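Local coordinates for protein cyanophage-like gp41-1 intein (Metagenome, PDB 6QAZ) that probably carries out protein splicing, cutting itself out of a precursor and joining the flanking segments with a new peptide bond, as inteins do, at residues I52-G57 / M85-K90; L81-C86 / K95-I100. All coordinates share one frame; numbering follows the deposited sequence.

Interaction 1 of 2, residues I52-G57 / M85-K90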
loop_
_atom_site.group_PDB
_atom_site.type_symbol
_atom_site.label_atom_id
_atom_site.label_comp_id
_atom_site.label_asym_id
_atom_site.label_seq_id
_atom_site.Cartn_x
_atom_site.Cartn_y
_atom_site.Cartn_z
ATOM N N ILE A 52 2.436 -9.435 2.289
ATOM C CA ILE A 52 3.772 -9.065 2.768
ATOM C C ILE A 52 3.701 -8.911 4.271
ATOM O O ILE A 52 2.851 -8.161 4.762
ATOM C CB ILE A 52 4.223 -7.757 2.094
ATOM C CG1 ILE A 52 4.237 -7.897 0.584
ATOM C CG2 ILE A 52 5.558 -7.324 2.653
ATOM C CD1 ILE A 52 4.490 -6.618 -0.152
ATOM N N THR A 53 4.575 -9.590 4.997
ATOM C CA THR A 53 4.650 -9.507 6.461
ATOM C C THR A 53 6.013 -8.965 6.857
ATOM O O THR A 53 7.048 -9.513 6.405
ATOM C CB THR A 53 4.434 -10.872 7.126
ATOM O OG1 THR A 53 3.177 -11.408 6.675
ATOM C CG2 THR A 53 4.448 -10.782 8.635
ATOM N N LEU A 54 6.044 -7.933 7.689
ATOM C CA LEU A 54 7.285 -7.325 8.149
ATOM C C LEU A 54 7.687 -7.881 9.508
ATOM O O LEU A 54 6.913 -8.527 10.221
ATOM C CB LEU A 54 7.125 -5.803 8.242
ATOM C CG LEU A 54 6.648 -5.114 6.958
ATOM C CD1 LEU A 54 6.653 -3.637 7.156
ATOM C CD2 LEU A 54 7.485 -5.513 5.751
ATOM N N GLU A 55 8.918 -7.562 9.901
ATOM C CA GLU A 55 9.508 -8.121 11.139
ATOM C C GLU A 55 8.807 -7.587 12.392
ATOM O O GLU A 55 8.982 -8.209 13.455
ATOM C CB GLU A 55 10.996 -7.874 11.185
ATOM C CG GLU A 55 11.348 -6.437 11.231
ATOM C CD GLU A 55 12.833 -6.148 11.357
ATOM O OE1 GLU A 55 13.553 -6.926 12.053
ATOM O OE2 GLU A 55 13.332 -5.239 10.663
ATOM N N ASP A 56 8.066 -6.491 12.314
ATOM C CA ASP A 56 7.256 -5.964 13.431
ATOM C C ASP A 56 5.817 -6.487 13.385
ATOM O O ASP A 56 4.975 -5.994 14.168
ATOM C CB ASP A 56 7.320 -4.456 13.485
ATOM C CG ASP A 56 6.721 -3.809 12.263
ATOM O OD1 ASP A 56 6.221 -4.519 11.365
ATOM O OD2 ASP A 56 6.770 -2.537 12.221
ATOM N N GLY A 57 5.537 -7.439 12.521
ATOM C CA GLY A 57 4.200 -8.019 12.425
ATOM C C GLY A 57 3.302 -7.365 11.403
ATOM O O GLY A 57 2.287 -7.963 11.038
ATOM N N MET A 85 14.485 -7.635 2.036
ATOM C CA MET A 85 14.471 -6.193 1.727
ATOM C C MET A 85 13.675 -5.487 2.799
ATOM O O MET A 85 12.992 -6.142 3.572
ATOM C CB MET A 85 13.867 -5.961 0.346
ATOM C CG MET A 85 14.741 -6.536 -0.749
ATOM S SD MET A 85 13.978 -6.235 -2.341
ATOM C CE MET A 85 15.203 -6.929 -3.434
ATOM N N CYS A 86 13.818 -4.175 2.901
ATOM C CA CYS A 86 13.126 -3.394 3.917
ATOM C C CYS A 86 12.115 -2.438 3.289
ATOM O O CYS A 86 12.364 -1.823 2.255
ATOM C CB CYS A 86 14.093 -2.549 4.710
ATOM S SG CYS A 86 15.234 -3.557 5.700
ATOM N N LEU A 87 10.984 -2.314 3.976
ATOM C CA LEU A 87 9.988 -1.280 3.711
ATOM C C LEU A 87 10.055 -0.232 4.811
ATOM O O LEU A 87 10.639 -0.452 5.850
ATOM C CB LEU A 87 8.585 -1.873 3.589
ATOM C CG LEU A 87 8.398 -2.924 2.506
ATOM C CD1 LEU A 87 6.942 -3.322 2.383
ATOM C CD2 LEU A 87 8.931 -2.451 1.160
ATOM N N TYR A 88 9.405 0.896 4.580
ATOM C CA TYR A 88 9.281 1.946 5.594
ATOM C C TYR A 88 7.958 1.794 6.309
ATOM O O TYR A 88 6.917 1.605 5.667
ATOM C CB TYR A 88 9.352 3.322 4.938
ATOM C CG TYR A 88 10.664 3.624 4.259
ATOM C CD1 TYR A 88 11.740 4.114 4.969
ATOM C CD2 TYR A 88 10.836 3.396 2.904
ATOM C CE1 TYR A 88 12.945 4.393 4.333
ATOM C CE2 TYR A 88 12.027 3.660 2.255
ATOM C CZ TYR A 88 13.091 4.165 2.971
ATOM O OH TYR A 88 14.286 4.366 2.325
ATOM N N VAL A 89 7.988 1.944 7.627
ATOM C CA VAL A 89 6.765 1.953 8.442
ATOM C C VAL A 89 6.640 3.315 9.078
ATOM O O VAL A 89 7.570 4.103 9.116
ATOM C CB VAL A 89 6.740 0.830 9.488
ATOM C CG1 VAL A 89 6.848 -0.508 8.808
ATOM C CG2 VAL A 89 7.754 1.014 10.592
ATOM N N LYS A 90 5.481 3.608 9.607
ATOM C CA LYS A 90 5.280 4.952 10.161
ATOM C C LYS A 90 6.247 5.112 11.320
ATOM O O LYS A 90 6.343 4.240 12.151
ATOM C CB LYS A 90 3.822 5.206 10.507
ATOM C CG LYS A 90 3.474 6.651 10.816
ATOM C CD LYS A 90 1.973 6.871 11.036
ATOM C CE LYS A 90 1.686 8.165 11.759
ATOM N NZ LYS A 90 0.287 8.204 12.240
#
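The carboxylate oxygen OD2 of D56 has two kinds of neighbour: it forms a salt bridge with K58 just beyond the turn, and it meets the branched end of V89 tip to tip. Both valine methyls share this apolar contact, V89 CG1 and CG2 each lying 4.0 Å from D56 OD2. Chi1 of 64° sets the CG of D56 between the backbone N and the carbonyl carbon. The charge of K58 would be expected to help keep a negative carboxylate at this edge, where K58 also touches V89. Deeper in, the contact is purely aliphatic. L54 and V89 slide past each other in opposite directions, and L54 CD1 comes within 3.5 Å of V89 CG1. The side chains of L54 and L87 cross at about a right angle, with L54 CD2 4.1 Å from L87 CD1. That one methyl of L87 also meets I52 CG2 at 4.2 Å, so it serves two residues of strand 45-54.

L54 begins a type I beta turn closed by G57 N to L54 O, 2.9 Å, which starts the reversal from strand 45-54 into strand 59-63, the hairpin of this corner of the all-beta intein (HINT) fold. The axes of strands 52-54 and 86-89 cross at 73° and come no nearer than 9.0 Å, a spacing bridged by side chains. I52, L54, L87 and V89 are all buried. F68 touches both I52 and L87, while I97 of strand 93-113 packs on L54.

Interaction 2 of 2, residues L81-C86 / K95-I100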
loop_
_atom_site.group_PDB
_atom_site.type_symbol
_atom_site.label_atom_id
_atom_site.label_comp_id
_atom_site.label_asym_id
_atom_site.label_seq_id
_atom_site.Cartn_x
_atom_site.Cartn_y
_atom_site.Cartn_z
ATOM N N LEU A 81 10.694 -7.420 -5.483
ATOM C CA LEU A 81 10.554 -7.148 -4.037
ATOM C C LEU A 81 10.455 -8.489 -3.316
ATOM O O LEU A 81 9.652 -9.329 -3.707
ATOM C CB LEU A 81 9.299 -6.326 -3.800
ATOM C CG LEU A 81 9.078 -5.880 -2.362
ATOM C CD1 LEU A 81 10.171 -4.919 -1.912
ATOM C CD2 LEU A 81 7.745 -5.198 -2.243
ATOM N N LYS A 82 11.275 -8.708 -2.300
ATOM C CA LYS A 82 11.358 -10.042 -1.671
ATOM C C LYS A 82 11.787 -9.919 -0.220
ATOM O O LYS A 82 12.267 -8.892 0.280
ATOM C CB LYS A 82 12.346 -10.903 -2.425
ATOM C CG LYS A 82 13.721 -10.343 -2.399
ATOM C CD LYS A 82 14.739 -11.247 -3.091
ATOM C CE LYS A 82 14.503 -11.514 -4.572
ATOM N NZ LYS A 82 14.687 -10.306 -5.431
ATOM N N GLU A 83 11.622 -11.051 0.419
ATOM C CA GLU A 83 12.053 -11.218 1.807
ATOM C C GLU A 83 13.507 -10.755 1.950
ATOM O O GLU A 83 14.364 -11.038 1.087
ATOM C CB GLU A 83 11.851 -12.670 2.229
ATOM C CG GLU A 83 10.401 -13.122 2.105
ATOM C CD GLU A 83 10.155 -14.604 1.843
ATOM O OE1 GLU A 83 11.025 -15.453 2.228
ATOM O OE2 GLU A 83 9.111 -14.886 1.156
ATOM N N GLY A 84 13.767 -10.069 3.048
ATOM C CA GLY A 84 15.085 -9.557 3.387
ATOM C C GLY A 84 15.314 -8.142 2.953
ATOM O O GLY A 84 16.284 -7.525 3.416
ATOM N N MET A 85 14.485 -7.635 2.036
ATOM C CA MET A 85 14.471 -6.193 1.727
ATOM C C MET A 85 13.675 -5.487 2.799
ATOM O O MET A 85 12.992 -6.142 3.572
ATOM C CB MET A 85 13.867 -5.961 0.346
ATOM C CG MET A 85 14.741 -6.536 -0.749
ATOM S SD MET A 85 13.978 -6.235 -2.341
ATOM C CE MET A 85 15.203 -6.929 -3.434
ATOM N N CYS A 86 13.818 -4.175 2.901
ATOM C CA CYS A 86 13.126 -3.394 3.917
ATOM C C CYS A 86 12.115 -2.438 3.289
ATOM O O CYS A 86 12.364 -1.823 2.255
ATOM C CB CYS A 86 14.093 -2.549 4.710
ATOM S SG CYS A 86 15.234 -3.557 5.700
ATOM N N LYS A 95 11.930 -1.555 8.131
ATOM C CA LYS A 95 11.605 -2.868 8.697
ATOM C C LYS A 95 11.750 -3.929 7.631
ATOM O O LYS A 95 11.264 -3.771 6.496
ATOM C CB LYS A 95 10.197 -2.889 9.284
ATOM C CG LYS A 95 10.023 -2.015 10.512
ATOM C CD LYS A 95 10.778 -2.493 11.731
ATOM C CE LYS A 95 10.720 -1.509 12.862
ATOM N NZ LYS A 95 11.488 -2.005 14.013
ATOM N N LYS A 96 12.391 -5.019 7.994
ATOM C CA LYS A 96 12.607 -6.142 7.066
ATOM C C LYS A 96 11.293 -6.812 6.686
ATOM O O LYS A 96 10.456 -7.080 7.549
ATOM C CB LYS A 96 13.501 -7.181 7.741
ATOM C CG LYS A 96 14.977 -6.915 8.009
ATOM C CD LYS A 96 15.792 -7.263 6.830
ATOM C CE LYS A 96 17.211 -6.764 6.973
ATOM N NZ LYS A 96 17.961 -7.482 8.041
ATOM N N ILE A 97 11.207 -7.192 5.431
ATOM C CA ILE A 97 10.178 -8.147 4.962
ATOM C C ILE A 97 10.584 -9.537 5.417
ATOM O O ILE A 97 11.647 -10.025 5.048
ATOM C CB ILE A 97 10.028 -8.088 3.444
ATOM C CG1 ILE A 97 9.551 -6.709 2.972
ATOM C CG2 ILE A 97 9.056 -9.169 2.985
ATOM C CD1 ILE A 97 9.564 -6.554 1.464
ATOM N N LEU A 98 9.742 -10.160 6.218
ATOM C CA LEU A 98 9.968 -11.554 6.645
ATOM C C LEU A 98 9.443 -12.544 5.610
ATOM O O LEU A 98 10.075 -13.606 5.442
ATOM C CB LEU A 98 9.271 -11.834 7.955
ATOM C CG LEU A 98 9.821 -11.183 9.197
ATOM C CD1 LEU A 98 9.096 -11.748 10.399
ATOM C CD2 LEU A 98 11.306 -11.355 9.367
ATOM N N LYS A 99 8.290 -12.259 5.011
ATOM C CA LYS A 99 7.591 -13.219 4.158
ATOM C C LYS A 99 6.861 -12.463 3.090
ATOM O O LYS A 99 6.253 -11.445 3.394
ATOM C CB LYS A 99 6.546 -14.059 4.925
ATOM C CG LYS A 99 7.000 -14.809 6.133
ATOM C CD LYS A 99 5.828 -15.399 6.830
ATOM C CE LYS A 99 6.138 -15.601 8.303
ATOM N NZ LYS A 99 5.185 -16.484 8.997
ATOM N N ILE A 100 6.800 -13.057 1.921
ATOM C CA ILE A 100 5.812 -12.693 0.894
ATOM C C ILE A 100 5.107 -13.987 0.507
ATOM O O ILE A 100 5.774 -14.971 0.137
ATOM C CB ILE A 100 6.451 -12.004 -0.300
ATOM C CG1 ILE A 100 7.237 -10.770 0.163
ATOM C CG2 ILE A 100 5.358 -11.652 -1.303
ATOM C CD1 ILE A 100 7.750 -9.885 -0.911
#
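A type II beta turn, K82 to M85, leads into strand 86-89 and is tied to strand 93-113 by backbone bonds around I97. I97 N points almost straight at M85 O, 2.8 Å away, with an N-H...O angle of 179°. Its own carbonyl takes the turn in return: G84 N reaches I97 O at 2.9 Å, in the carbonyl plane. G84 occupies the turn position with positive phi, where a side chain would be jammed against the preceding carbonyl. Next along, C86 and K96 form an antiparallel non-hydrogen-bonded pair with their side chains on the same face, and in one of two lysine conformers C86 SG rests 3.9 Å from K96 CD.

Strand 93-113 is the long, curved strand of the intein (HINT) fold, and here it carries a classic beta bulge, L98 and K99 both facing T53. E83, also modelled in two conformers, reaches over this bulge. In the one described, its CG lies 3.4 Å from L98 O, and the extended chain brings E83 OE2 to I100 N at 3.0 Å. The bond, uncertain to the extent that it rests on this conformer, is fairly straight, 165°, but arrives on the anti side of the carboxylate and 31° out of its plane.

I97 and I100 both point toward the turn segment. I97 CD1 meets L81 CD1 at 3.8 Å, the two side chains crossing at about a right angle, and also approaches K82 O. I100 CD1 fits against the backbone instead, 3.4 Å from L81 O. I52 and L87 continue the apolar surroundings of L81 and I97, and M75 touches L81 and M85.

Overall arrangement
The two contacts lie with their centres about 7 Å apart, on the same side of the chain's centre, and share M85 and C86. Along the chain come 52-57, then 81-86 running into 85-90, and last 95-100. Strands 45-54 and 86-89 both pair with strand 93-113 in one antiparallel sheet. Interaction 2 fastens the approach to strand 86-89, while interaction 1 joins the two strands that pair with 93-113 through their side chains. Direct links include T53 O to L98 N and E55 OE2 to K96 N, both 2.8 Å and probably hydrogen bonds. The two contacts thus join the end of strand 45-54, strand 86-89 and the turn before it to strand 93-113.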